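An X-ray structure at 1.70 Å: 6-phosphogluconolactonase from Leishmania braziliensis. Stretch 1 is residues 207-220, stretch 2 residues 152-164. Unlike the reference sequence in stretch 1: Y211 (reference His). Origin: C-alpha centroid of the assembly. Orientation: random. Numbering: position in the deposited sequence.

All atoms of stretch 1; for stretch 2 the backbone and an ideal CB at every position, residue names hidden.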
# COMPACT_ATOMS: atom_id res chain seq x y z
N THR A 207 -11.07 -3.70 1.76
CA THR A 207 -11.87 -2.95 2.74
C THR A 207 -11.08 -1.84 3.41
O THR A 207 -11.53 -0.70 3.51
CB THR A 207 -12.43 -3.90 3.81
OG1 THR A 207 -13.10 -4.99 3.16
CG2 THR A 207 -13.43 -3.17 4.70
N VAL A 208 -9.89 -2.18 3.90
CA VAL A 208 -9.06 -1.19 4.59
C VAL A 208 -8.75 -0.05 3.63
O VAL A 208 -8.87 1.12 3.96
CB VAL A 208 -7.75 -1.79 5.13
CG1 VAL A 208 -6.87 -0.72 5.73
CG2 VAL A 208 -8.05 -2.88 6.16
N ILE A 209 -8.36 -0.41 2.41
CA ILE A 209 -8.03 0.61 1.41
C ILE A 209 -9.23 1.51 1.09
O ILE A 209 -9.09 2.73 0.96
CB ILE A 209 -7.43 -0.07 0.14
CG1 ILE A 209 -6.11 -0.73 0.52
CG2 ILE A 209 -7.18 0.95 -0.94
CD1 ILE A 209 -5.56 -1.70 -0.51
N GLN A 210 -10.42 0.90 1.03
CA GLN A 210 -11.65 1.61 0.71
C GLN A 210 -12.21 2.48 1.85
O GLN A 210 -13.11 3.28 1.63
CB GLN A 210 -12.70 0.61 0.23
CG GLN A 210 -12.36 0.00 -1.13
CD GLN A 210 -13.29 -1.12 -1.52
OE1 GLN A 210 -13.84 -1.79 -0.64
NE2 GLN A 210 -13.44 -1.35 -2.82
N TYR A 211 -11.70 2.28 3.07
CA TYR A 211 -12.04 3.13 4.20
C TYR A 211 -10.95 4.18 4.53
O TYR A 211 -11.14 5.01 5.43
CB TYR A 211 -12.32 2.28 5.42
CG TYR A 211 -13.72 1.71 5.45
CD1 TYR A 211 -13.95 0.35 5.33
CD2 TYR A 211 -14.81 2.54 5.63
CE1 TYR A 211 -15.23 -0.16 5.38
CE2 TYR A 211 -16.11 2.04 5.68
CZ TYR A 211 -16.31 0.68 5.56
OH TYR A 211 -17.61 0.17 5.61
N ALA A 212 -9.82 4.14 3.83
CA ALA A 212 -8.75 5.10 4.06
C ALA A 212 -9.20 6.50 3.66
O ALA A 212 -10.03 6.67 2.75
CB ALA A 212 -7.46 4.69 3.30
N LYS A 213 -8.66 7.51 4.34
CA LYS A 213 -8.98 8.90 4.02
C LYS A 213 -8.45 9.38 2.67
O LYS A 213 -9.14 10.09 1.94
CB LYS A 213 -8.48 9.83 5.14
CG LYS A 213 -9.07 9.50 6.50
CD LYS A 213 -10.58 9.55 6.51
CE LYS A 213 -11.13 9.52 7.93
NZ LYS A 213 -12.62 9.58 7.94
N HIS A 214 -7.23 8.96 2.34
CA HIS A 214 -6.55 9.32 1.10
C HIS A 214 -5.78 8.10 0.57
O HIS A 214 -5.08 7.40 1.33
CB HIS A 214 -5.58 10.48 1.32
CG HIS A 214 -6.18 11.64 2.06
ND1 HIS A 214 -7.01 12.55 1.44
CD2 HIS A 214 -6.07 12.04 3.35
CE1 HIS A 214 -7.41 13.45 2.33
NE2 HIS A 214 -6.83 13.18 3.49
N VAL A 215 -5.91 7.85 -0.73
CA VAL A 215 -5.17 6.78 -1.39
C VAL A 215 -4.35 7.44 -2.49
O VAL A 215 -4.87 8.23 -3.26
CB VAL A 215 -6.12 5.71 -1.98
CG1 VAL A 215 -5.35 4.67 -2.74
CG2 VAL A 215 -6.97 5.07 -0.87
N VAL A 216 -3.06 7.14 -2.54
CA VAL A 216 -2.15 7.74 -3.52
C VAL A 216 -1.40 6.61 -4.24
O VAL A 216 -0.62 5.88 -3.64
CB VAL A 216 -1.14 8.71 -2.86
CG1 VAL A 216 -0.16 9.31 -3.94
CG2 VAL A 216 -1.87 9.79 -2.05
N VAL A 217 -1.66 6.49 -5.54
CA VAL A 217 -1.01 5.48 -6.37
C VAL A 217 0.11 6.14 -7.13
O VAL A 217 -0.08 7.21 -7.75
CB VAL A 217 -2.02 4.89 -7.41
CG1 VAL A 217 -1.34 3.76 -8.23
CG2 VAL A 217 -3.35 4.41 -6.74
N LEU A 218 1.29 5.52 -7.11
CA LEU A 218 2.43 5.91 -7.95
C LEU A 218 2.68 4.80 -8.94
O LEU A 218 2.97 3.66 -8.52
CB LEU A 218 3.69 6.10 -7.10
CG LEU A 218 3.78 7.29 -6.12
CD1 LEU A 218 2.99 7.06 -4.91
CD2 LEU A 218 5.25 7.50 -5.73
N ALA A 219 2.61 5.09 -10.25
CA ALA A 219 2.80 4.07 -11.30
C ALA A 219 3.46 4.65 -12.53
O ALA A 219 3.09 5.72 -13.01
CB ALA A 219 1.43 3.41 -11.69
N ALA A 220 4.46 3.93 -13.02
CA ALA A 220 5.22 4.35 -14.19
C ALA A 220 5.42 3.15 -15.13
O ALA A 220 5.66 2.03 -14.67
CB ALA A 220 6.55 4.92 -13.75
N UNK A 152 -14.21 -4.46 13.34
CA UNK A 152 -13.71 -3.11 13.10
C UNK A 152 -12.63 -3.08 12.02
O UNK A 152 -12.06 -4.12 11.64
CB UNK A 152 -13.16 -2.52 14.40
N UNK A 153 -12.37 -1.87 11.53
CA UNK A 153 -11.37 -1.62 10.50
C UNK A 153 -10.46 -0.48 10.98
O UNK A 153 -10.96 0.51 11.53
CB UNK A 153 -12.03 -1.28 9.16
N UNK A 154 -9.14 -0.64 10.80
CA UNK A 154 -8.26 0.49 11.05
C UNK A 154 -8.51 1.56 9.99
O UNK A 154 -8.75 1.23 8.83
CB UNK A 154 -6.79 0.05 11.05
N UNK A 155 -8.53 2.81 10.42
CA UNK A 155 -8.74 3.95 9.53
C UNK A 155 -7.39 4.55 9.23
O UNK A 155 -6.75 5.16 10.10
CB UNK A 155 -9.68 4.99 10.14
N UNK A 156 -6.93 4.33 8.01
CA UNK A 156 -5.63 4.83 7.58
C UNK A 156 -5.80 6.21 6.95
O UNK A 156 -6.68 6.41 6.12
CB UNK A 156 -4.97 3.86 6.60
N UNK A 157 -4.94 7.16 7.31
CA UNK A 157 -5.01 8.51 6.71
C UNK A 157 -4.54 8.54 5.24
O UNK A 157 -5.21 9.12 4.37
CB UNK A 157 -4.16 9.48 7.53
N UNK A 158 -3.41 7.92 4.98
CA UNK A 158 -2.84 7.85 3.64
C UNK A 158 -2.34 6.45 3.35
O UNK A 158 -1.47 5.95 4.07
CB UNK A 158 -1.70 8.86 3.48
N UNK A 159 -2.89 5.84 2.31
CA UNK A 159 -2.40 4.57 1.77
C UNK A 159 -1.64 4.86 0.48
O UNK A 159 -2.22 5.33 -0.50
CB UNK A 159 -3.55 3.59 1.52
N UNK A 160 -0.34 4.56 0.48
CA UNK A 160 0.44 4.63 -0.72
C UNK A 160 0.31 3.29 -1.44
O UNK A 160 0.35 2.24 -0.78
CB UNK A 160 1.90 4.97 -0.41
N UNK A 161 0.20 3.33 -2.77
CA UNK A 161 0.03 2.13 -3.58
C UNK A 161 0.83 2.24 -4.86
O UNK A 161 1.22 3.32 -5.28
CB UNK A 161 -1.45 1.89 -3.90
N UNK A 162 1.10 1.09 -5.46
CA UNK A 162 1.55 1.01 -6.82
C UNK A 162 0.64 0.15 -7.66
O UNK A 162 -0.30 -0.46 -7.15
CB UNK A 162 2.98 0.47 -6.87
N UNK A 163 0.95 0.07 -8.94
CA UNK A 163 0.28 -0.86 -9.85
C UNK A 163 1.31 -1.80 -10.44
O UNK A 163 2.38 -1.35 -10.86
CB UNK A 163 -0.47 -0.11 -10.96
N UNK A 164 0.98 -3.07 -10.50
CA UNK A 164 1.71 -4.00 -11.34
C UNK A 164 1.18 -4.03 -12.75
O UNK A 164 0.02 -3.68 -13.00
CB UNK A 164 1.66 -5.41 -10.74

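Position 152 starts an extended run, and its ideal CB has nothing of stretch 1 within 5.5 Å, so almost any residue would do. It is S152, which makes no contact here.

At 153 the CA-to-CB bond points toward the helix, with the CB 4.6 Å from Y211 CD1 and the T207 and V208 methyls close behind. A compact apolar group, branched for an extended backbone, would suit. V153 sets CG2 3.9 Å from V208 CG2 and CG1 4.1 Å from Y211 CD1, the tyrosine differing from the reference sequence.

Position 154 points sideways, and its phi of -68° would admit proline among many others. P154 brings CD to 4.3 Å from V208 CG2. Its carbonyl accepts from water 1, which also donates to V208 O and so links strand to helix.

At 155 the CB lies 5.2 Å from K213 CE, in reach of the aliphatic part of the lysine; an apolar or an acidic group could serve. V155 takes the apolar option, CG1 lying 3.8 Å from K213 CE.

The CB of 156 is 4.2 Å from A212 CB and 5.0 Å from V208 CG1, which favours a modest aliphatic group. V156 meets V208 CG1 with CG2 at 4.1 Å, while its backbone O accepts a hydrogen bond from K213 N at 2.9 Å.

Position 157 points away, and its phi/psi of -72/-47 breaks the extended run; polar residues are at home in such a turn. D157 has OD1 4.1 Å from K213 CG, and its O receives a weak bond from H214 N at 2.9 Å.

From 158 the chain pairs in parallel with stretch 1, and side chains alternate between faces. Position 158 shares a face with H214 and V216, where a beta-branched aliphatic fits. I158 places CG2 4.3 Å from V216 CG2.

Position 159 turns to the other face, with A212 CB and V215 CG2 each 4.4 Å from its CB: a close apolar site for valine or isoleucine. V159 packs CG2 3.5 Å from A212 CB, and its N and O bond to H214 O and V216 N, each at 2.9 Å.

At 160, back beside V216, the CB is 5.1 Å from L218 CD1, so a longer aliphatic chain could reach farther. L160 bends its end nearer, CD2 lying 4.0 Å from V216 CB.

Position 161 faces V215 and V217, with the helix beyond; a long apolar chain could span both. L161 does so: CD1 lies 3.5 Å from V215 CG1 and 4.2 Å from I209 CG2.

At 162 an ideal CB would sit 3.6 Å from L218 O, and there is room for it, so small residues are possible. It is G162, whose CA lies 3.5 Å from L218 O.

Position 163 points sideways, its CB 4.1 Å from A219 CB and 4.8 Å from V217 CG1; a broad apolar group could cover both. F163 lays a ring face against V217 CG1, 3.7 Å from the ring centroid.

Position 164 points away and is unconstrained here; it is G164.

Stretch 2 (152-164) SVPVVDIVLLGFG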
# COMPACT_ATOMS: atom_id res chain seq x y z
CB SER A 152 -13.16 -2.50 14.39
OG SER A 152 -14.19 -2.49 15.36
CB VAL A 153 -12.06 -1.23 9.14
CG1 VAL A 153 -12.80 0.12 9.21
CG2 VAL A 153 -11.05 -1.21 8.04
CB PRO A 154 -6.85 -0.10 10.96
CG PRO A 154 -6.97 -1.30 10.12
CD PRO A 154 -8.38 -1.82 10.33
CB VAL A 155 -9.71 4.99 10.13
CG1 VAL A 155 -9.87 6.17 9.18
CG2 VAL A 155 -11.05 4.33 10.44
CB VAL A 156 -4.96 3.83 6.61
CG1 VAL A 156 -3.64 4.37 6.11
CG2 VAL A 156 -4.81 2.48 7.29
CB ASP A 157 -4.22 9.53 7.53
CG ASP A 157 -4.84 9.78 8.89
OD1 ASP A 157 -5.87 10.48 8.92
OD2 ASP A 157 -4.33 9.23 9.88
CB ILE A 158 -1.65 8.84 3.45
CG1 ILE A 158 -2.10 10.27 3.72
CG2 ILE A 158 -1.02 8.66 2.03
CD1 ILE A 158 -0.96 11.26 3.77
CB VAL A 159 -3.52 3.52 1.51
CG1 VAL A 159 -2.92 2.22 0.93
CG2 VAL A 159 -4.35 3.25 2.79
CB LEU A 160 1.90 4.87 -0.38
CG LEU A 160 2.24 6.18 0.32
CD1 LEU A 160 3.73 6.17 0.67
CD2 LEU A 160 1.89 7.34 -0.61
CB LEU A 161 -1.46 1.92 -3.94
CG LEU A 161 -2.45 1.61 -2.82
CD1 LEU A 161 -3.83 1.58 -3.47
CD2 LEU A 161 -2.13 0.28 -2.14
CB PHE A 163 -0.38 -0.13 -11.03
CG PHE A 163 -1.65 0.63 -10.71
CD1 PHE A 163 -2.54 0.22 -9.72
CD2 PHE A 163 -1.97 1.72 -11.47
CE1 PHE A 163 -3.72 0.95 -9.53
CE2 PHE A 163 -3.12 2.43 -11.29
CZ PHE A 163 -4.01 2.04 -10.32
O HOH W 1 -8.51 2.45 6.34
O HOH W 2 3.69 1.16 -9.37
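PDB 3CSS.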